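Local coordinates for protein catechol 1,2-dioxygenase (Acinetobacter sp., PDB 1DMH) that uses a ferric iron to cleave the ring of catechol with dioxygen, giving cis,cis-muconate in the beta-ketoadipate pathway, at residues A[238-250]-A[255-267]. Residues are numbered along the deposited sequence; the frame is centred on the assembly and turned at random.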
# COMPACT_ATOMS: atom_id res chain seq x y z
N THR A 238 14.72 -2.23 22.91
CA THR A 238 13.47 -2.81 22.42
C THR A 238 13.78 -4.29 22.26
O THR A 238 14.74 -4.65 21.56
CB THR A 238 13.05 -2.25 21.05
OG1 THR A 238 12.75 -0.85 21.18
CG2 THR A 238 11.80 -3.00 20.49
N THR A 239 13.01 -5.17 22.89
CA THR A 239 13.29 -6.58 22.74
C THR A 239 12.05 -7.38 23.14
O THR A 239 10.98 -6.82 23.34
CB THR A 239 14.55 -6.99 23.61
OG1 THR A 239 14.97 -8.31 23.25
CG2 THR A 239 14.23 -6.99 25.10
N GLN A 240 12.18 -8.70 23.21
CA GLN A 240 11.04 -9.50 23.63
C GLN A 240 11.58 -10.83 24.09
O GLN A 240 12.75 -11.15 23.83
CB GLN A 240 10.08 -9.73 22.47
CG GLN A 240 10.50 -10.91 21.64
CD GLN A 240 9.57 -11.24 20.48
OE1 GLN A 240 9.66 -12.35 19.91
NE2 GLN A 240 8.71 -10.29 20.09
N ILE A 241 10.76 -11.60 24.80
CA ILE A 241 11.20 -12.94 25.19
C ILE A 241 10.18 -13.93 24.65
O ILE A 241 9.01 -13.61 24.51
CB ILE A 241 11.37 -13.13 26.72
CG1 ILE A 241 10.12 -12.71 27.48
CG2 ILE A 241 12.62 -12.38 27.15
CD1 ILE A 241 10.24 -12.86 29.01
N ASN A 242 10.69 -15.10 24.29
CA ASN A 242 9.92 -16.20 23.73
C ASN A 242 9.72 -17.25 24.79
O ASN A 242 10.67 -17.60 25.50
CB ASN A 242 10.68 -16.83 22.58
CG ASN A 242 10.63 -16.02 21.36
OD1 ASN A 242 9.61 -15.99 20.69
ND2 ASN A 242 11.72 -15.29 21.07
N VAL A 243 8.51 -17.77 24.90
CA VAL A 243 8.26 -18.82 25.88
C VAL A 243 8.85 -20.12 25.30
O VAL A 243 8.48 -20.57 24.21
CB VAL A 243 6.73 -18.96 26.15
CG1 VAL A 243 6.48 -20.12 27.10
CG2 VAL A 243 6.18 -17.65 26.73
N ALA A 244 9.80 -20.70 26.03
CA ALA A 244 10.44 -21.93 25.54
C ALA A 244 9.41 -23.06 25.32
O ALA A 244 8.41 -23.18 26.04
CB ALA A 244 11.57 -22.37 26.53
N GLY A 245 9.66 -23.87 24.30
CA GLY A 245 8.78 -24.98 24.00
C GLY A 245 7.72 -24.69 22.97
O GLY A 245 7.10 -25.62 22.46
N ASP A 246 7.49 -23.42 22.64
CA ASP A 246 6.47 -23.08 21.67
C ASP A 246 6.86 -23.69 20.32
O ASP A 246 8.02 -23.70 19.95
CB ASP A 246 6.33 -21.57 21.57
CG ASP A 246 5.14 -21.16 20.73
OD1 ASP A 246 5.16 -21.43 19.52
OD2 ASP A 246 4.17 -20.59 21.27
N PRO A 247 5.88 -24.21 19.58
CA PRO A 247 6.05 -24.84 18.27
C PRO A 247 6.65 -23.90 17.25
O PRO A 247 7.26 -24.34 16.28
CB PRO A 247 4.63 -25.22 17.87
CG PRO A 247 3.96 -25.40 19.18
CD PRO A 247 4.45 -24.19 19.91
N TYR A 248 6.46 -22.61 17.46
CA TYR A 248 6.95 -21.63 16.51
C TYR A 248 8.15 -20.84 16.98
O TYR A 248 8.52 -19.84 16.35
CB TYR A 248 5.82 -20.69 16.13
CG TYR A 248 4.74 -21.42 15.38
CD1 TYR A 248 4.95 -21.79 14.06
CD2 TYR A 248 3.56 -21.81 15.99
CE1 TYR A 248 4.02 -22.52 13.35
CE2 TYR A 248 2.60 -22.55 15.28
CZ TYR A 248 2.84 -22.90 13.96
OH TYR A 248 1.93 -23.61 13.21
N THR A 249 8.75 -21.29 18.07
CA THR A 249 9.92 -20.62 18.60
C THR A 249 10.94 -20.31 17.52
O THR A 249 11.41 -19.19 17.41
CB THR A 249 10.59 -21.47 19.68
OG1 THR A 249 9.67 -21.67 20.75
CG2 THR A 249 11.81 -20.77 20.23
N TYR A 250 11.27 -21.29 16.70
CA TYR A 250 12.27 -21.04 15.67
C TYR A 250 11.66 -20.99 14.29
O TYR A 250 12.32 -21.30 13.29
CB TYR A 250 13.37 -22.11 15.74
CG TYR A 250 14.01 -22.21 17.11
CD1 TYR A 250 15.03 -21.33 17.49
CD2 TYR A 250 13.52 -23.12 18.06
CE1 TYR A 250 15.56 -21.35 18.79
CE2 TYR A 250 14.05 -23.15 19.37
CZ TYR A 250 15.06 -22.26 19.73
OH TYR A 250 15.56 -22.29 21.02
N TYR A 255 10.16 -13.43 12.06
CA TYR A 255 11.62 -13.62 12.23
C TYR A 255 12.25 -12.82 13.39
O TYR A 255 13.36 -12.31 13.28
CB TYR A 255 12.32 -13.22 10.94
CG TYR A 255 11.73 -13.87 9.72
CD1 TYR A 255 11.99 -15.21 9.45
CD2 TYR A 255 10.89 -13.16 8.85
CE1 TYR A 255 11.44 -15.83 8.32
CE2 TYR A 255 10.34 -13.77 7.71
CZ TYR A 255 10.63 -15.11 7.46
OH TYR A 255 10.12 -15.76 6.37
N ALA A 256 11.55 -12.76 14.52
CA ALA A 256 12.06 -11.98 15.63
C ALA A 256 12.77 -12.75 16.71
O ALA A 256 13.44 -12.16 17.55
CB ALA A 256 10.92 -11.19 16.24
N THR A 257 12.65 -14.07 16.72
CA THR A 257 13.30 -14.82 17.78
C THR A 257 14.82 -14.84 17.65
O THR A 257 15.37 -14.91 16.55
CB THR A 257 12.69 -16.24 17.88
OG1 THR A 257 12.80 -16.88 16.62
CG2 THR A 257 11.20 -16.15 18.19
N ARG A 258 15.49 -14.74 18.80
CA ARG A 258 16.95 -14.72 18.88
C ARG A 258 17.45 -15.53 20.04
O ARG A 258 16.78 -15.63 21.06
CB ARG A 258 17.48 -13.33 19.13
CG ARG A 258 17.18 -12.34 18.09
CD ARG A 258 18.24 -11.34 18.21
NE ARG A 258 18.24 -10.44 17.09
CZ ARG A 258 19.25 -9.64 16.79
NH1 ARG A 258 20.34 -9.64 17.55
NH2 ARG A 258 19.17 -8.84 15.73
N GLU A 259 18.66 -16.06 19.90
CA GLU A 259 19.28 -16.82 20.97
C GLU A 259 19.49 -15.86 22.12
O GLU A 259 19.95 -14.74 21.92
CB GLU A 259 20.63 -17.39 20.54
CG GLU A 259 20.52 -18.49 19.53
CD GLU A 259 21.89 -19.03 19.15
OE1 GLU A 259 22.62 -19.45 20.09
OE2 GLU A 259 22.22 -19.03 17.93
N GLY A 260 19.16 -16.32 23.32
CA GLY A 260 19.30 -15.46 24.47
C GLY A 260 17.97 -14.83 24.82
O GLY A 260 17.85 -14.23 25.86
N LEU A 261 16.97 -14.96 23.95
CA LEU A 261 15.66 -14.38 24.24
C LEU A 261 14.59 -15.46 24.45
O LEU A 261 13.39 -15.14 24.58
CB LEU A 261 15.22 -13.42 23.13
CG LEU A 261 16.13 -12.21 22.87
CD1 LEU A 261 15.51 -11.37 21.75
CD2 LEU A 261 16.31 -11.39 24.15
N VAL A 262 15.00 -16.72 24.47
CA VAL A 262 14.06 -17.83 24.69
C VAL A 262 14.15 -18.15 26.18
O VAL A 262 15.21 -18.51 26.67
CB VAL A 262 14.47 -19.07 23.86
CG1 VAL A 262 13.51 -20.22 24.12
CG2 VAL A 262 14.50 -18.71 22.38
N VAL A 263 13.04 -18.04 26.89
CA VAL A 263 13.02 -18.26 28.33
C VAL A 263 12.05 -19.37 28.77
O VAL A 263 10.93 -19.47 28.26
CB VAL A 263 12.65 -16.89 29.02
CG1 VAL A 263 12.61 -17.03 30.54
CG2 VAL A 263 13.64 -15.80 28.57
N ASP A 264 12.49 -20.21 29.71
CA ASP A 264 11.64 -21.28 30.22
C ASP A 264 10.65 -20.76 31.25
O ASP A 264 11.02 -20.01 32.15
CB ASP A 264 12.44 -22.37 30.95
CG ASP A 264 13.57 -22.94 30.12
OD1 ASP A 264 13.32 -23.39 28.98
OD2 ASP A 264 14.72 -22.93 30.62
N ALA A 265 9.40 -21.17 31.13
CA ALA A 265 8.39 -20.79 32.11
C ALA A 265 8.28 -22.01 33.03
O ALA A 265 7.72 -23.04 32.63
CB ALA A 265 7.05 -20.53 31.44
N VAL A 266 8.83 -21.92 34.23
CA VAL A 266 8.80 -23.01 35.19
C VAL A 266 7.45 -23.13 35.89
O VAL A 266 6.93 -22.13 36.41
CB VAL A 266 9.88 -22.80 36.26
CG1 VAL A 266 9.77 -23.84 37.34
CG2 VAL A 266 11.25 -22.83 35.60
N GLU A 267 6.88 -24.33 35.92
CA GLU A 267 5.59 -24.54 36.57
C GLU A 267 5.70 -24.94 38.03
O GLU A 267 6.44 -25.86 38.38
CB GLU A 267 4.79 -25.60 35.82
CG GLU A 267 4.44 -25.21 34.40
CD GLU A 267 3.35 -24.15 34.32
OE1 GLU A 267 2.76 -23.80 35.38
OE2 GLU A 267 3.07 -23.67 33.19
O HOH W 1 8.64 -22.95 28.78
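The Tyr250 ring crosses the Val262 side chain at about a right angle, with OH 4.0 Å from CG2; that methyl lies oblique to the ring. One ring face carries Thr249 CG2, 3.4 Å above the plane and displaced toward the rim, and the same methyl meets Val262 CG2 tip to tip. A second flat group, the Asn242 amide, receives Thr257 CG2 beyond its end opposite CB, raised out of the plane. The methyl is almost equidistant from OD1 (3.0 Å) and ND2 (3.1 Å) of Asn242, so it straddles the two polar atoms in a tight fit, and the buried ND2 has no hydrogen-bond partner in the model. Thr257 chi1 (56°) places OG1 between backbone N and carbonyl carbon, where it donates to Thr249 O at 2.8 Å, nearly collinear with the carbonyl bond.

The backbones are parallel neighbours, strands 237-243 and 262-268, in the mixed sheet of the intradiol dioxygenase domain; the connection between them, 244-261, is irregular chain with turns and no helix. Their register rests on three bonds: Asn242 N to Leu261 O (2.7 Å), Val263 N to Asn242 O (2.8 Å, 172° at the hydrogen) and Ala244 N to Val263 O (2.8 Å). One step further, a water bridges Ala244 O and Ala265 N.

On the face of Val263, its CG2 packs obliquely against Ile241 CG2, and Phe288 of strand 283-291 touches both residues. Leu261 sets CB and both methyls in front of the buried Gln240 O, which also lacks a partner; the methyls approach Thr239 OG1, a hydroxyl hydrogen-bonded to Pro102 O. Gln240 OE1 faces the Ala256 methyl and bonds weakly to Arg221, close to the iron ligands His224 and His226; all three of these residues line the 4-methylcatechol pocket, which this end of the contact borders.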